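Local coordinates for protein anthranilate-CoA ligase (Stigmatella aurantiaca, PDB 4WV3) that belongs to the ANL superfamily of AMP-binding enzymes, which have a large N-terminal and a smaller C-terminal domain, at residues N11-D14 against I15-N19. Residues are numbered along the deposited sequence; the frame is centred on the assembly and turned at random.
Sequences NAVD and ILERN
Val13 and Glu17 pack against each other across the first turn of a short helix. The Glu17 chain, extended beyond CG, runs across the valine at a slant, and its carboxylate ends beside both methyls, with OE2 3.7 Å from Val13 CG2; the charge of OE2 is met by a salt bridge to Lys82. In the backbone, Glu17 N donates to Val13 O (2.9 Å). At the start, a type I turn from Asn11 to Asp14 leads into the helix, and Asn11 OD1 caps Val13 N at 3.0 Å, on a lone pair. Ile15 N then donates to Ala12 O. The solvent side is looser: a salt bridge links Asp14 OD2 to Arg18 NH1 (2.9 Å), with the oxygen in the guanidinium plane while the carboxylate is turned 77° from it. Asp14 CG stands anti to its own N (chi1 -178°), which brings the carboxylate within reach of Arg18. Arg18 NE is held separately by Tyr233 O. The helical turn is wedged among three helices, with Val13 and Leu16 on Phe78 of helix 71-83, Leu16 also on Val41 of helix 38-54, and Ile15 on Ile229 of helix 221-234.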
loop_
_atom_site.group_PDB
_atom_site.type_symbol
_atom_site.label_atom_id
_atom_site.label_comp_id
_atom_site.label_asym_id
_atom_site.label_seq_id
_atom_site.Cartn_x
_atom_site.Cartn_y
_atom_site.Cartn_z
ATOM N N ASN A 11 4.873 2.537 23.321
ATOM C CA ASN A 11 4.782 1.278 22.594
ATOM C C ASN A 11 3.546 1.275 21.703
ATOM O O ASN A 11 2.458 1.657 22.137
ATOM C CB ASN A 11 4.754 0.092 23.559
ATOM C CG ASN A 11 5.070 -1.224 22.875
ATOM O OD1 ASN A 11 4.238 -1.780 22.157
ATOM N ND2 ASN A 11 6.275 -1.735 23.100
ATOM N N ALA A 12 3.716 0.841 20.458
ATOM C CA ALA A 12 2.645 0.881 19.468
ATOM C C ALA A 12 1.507 -0.093 19.772
ATOM O O ALA A 12 0.481 -0.085 19.094
ATOM C CB ALA A 12 3.204 0.630 18.073
ATOM N N VAL A 13 1.685 -0.927 20.792
ATOM C CA VAL A 13 0.623 -1.829 21.219
ATOM C C VAL A 13 -0.511 -1.023 21.851
ATOM O O VAL A 13 -1.624 -1.522 22.028
ATOM C CB VAL A 13 1.138 -2.896 22.210
ATOM C CG1 VAL A 13 1.353 -2.287 23.587
ATOM C CG2 VAL A 13 0.171 -4.070 22.285
ATOM N N ASP A 14 -0.223 0.234 22.176
ATOM C CA ASP A 14 -1.229 1.136 22.720
ATOM C C ASP A 14 -2.332 1.410 21.703
ATOM O O ASP A 14 -3.456 1.734 22.077
ATOM C CB ASP A 14 -0.589 2.450 23.171
ATOM C CG ASP A 14 -1.594 3.401 23.788
ATOM O OD1 ASP A 14 -1.978 3.186 24.958
ATOM O OD2 ASP A 14 -2.000 4.362 23.104
ATOM N N ILE A 15 -1.998 1.283 20.420
ATOM C CA ILE A 15 -2.975 1.411 19.342
ATOM C C ILE A 15 -4.159 0.482 19.600
ATOM O O ILE A 15 -5.317 0.853 19.400
ATOM C CB ILE A 15 -2.339 1.090 17.971
ATOM C CG1 ILE A 15 -1.321 2.168 17.591
ATOM C CG2 ILE A 15 -3.400 0.971 16.887
ATOM C CD1 ILE A 15 -1.935 3.534 17.368
ATOM N N LEU A 16 -3.851 -0.721 20.072
ATOM C CA LEU A 16 -4.867 -1.682 20.473
ATOM C C LEU A 16 -5.324 -1.434 21.909
ATOM O O LEU A 16 -6.518 -1.464 22.202
ATOM C CB LEU A 16 -4.320 -3.105 20.344
ATOM C CG LEU A 16 -5.023 -4.202 21.148
ATOM C CD1 LEU A 16 -6.440 -4.440 20.642
ATOM C CD2 LEU A 16 -4.211 -5.491 21.123
ATOM N N GLU A 17 -4.368 -1.177 22.796
ATOM C CA GLU A 17 -4.644 -1.130 24.229
ATOM C C GLU A 17 -5.232 0.187 24.742
ATOM O O GLU A 17 -5.536 0.310 25.929
ATOM C CB GLU A 17 -3.394 -1.508 25.030
ATOM C CG GLU A 17 -2.954 -2.949 24.822
ATOM C CD GLU A 17 -1.822 -3.357 25.745
ATOM O OE1 GLU A 17 -1.381 -2.518 26.560
ATOM O OE2 GLU A 17 -1.375 -4.520 25.657
ATOM N N ARG A 18 -5.398 1.166 23.858
ATOM C CA ARG A 18 -6.060 2.413 24.240
ATOM C C ARG A 18 -7.572 2.219 24.220
ATOM O O ARG A 18 -8.330 3.106 24.611
ATOM C CB ARG A 18 -5.655 3.565 23.315
ATOM C CG ARG A 18 -6.147 3.417 21.884
ATOM C CD ARG A 18 -5.417 4.357 20.933
ATOM N NE ARG A 18 -5.820 5.753 21.088
ATOM C CZ ARG A 18 -5.129 6.663 21.766
ATOM N NH1 ARG A 18 -3.993 6.328 22.363
ATOM N NH2 ARG A 18 -5.573 7.910 21.848
ATOM N N ASN A 19 -8.002 1.047 23.761
ATOM C CA ASN A 19 -9.417 0.702 23.710
ATOM C C ASN A 19 -9.849 -0.119 24.916
ATOM O O ASN A 19 -11.038 -0.234 25.208
ATOM C CB ASN A 19 -9.732 -0.069 22.428
ATOM C CG ASN A 19 -9.470 0.745 21.183
ATOM O OD1 ASN A 19 -10.249 1.630 20.836
ATOM N ND2 ASN A 19 -8.369 0.450 20.502
#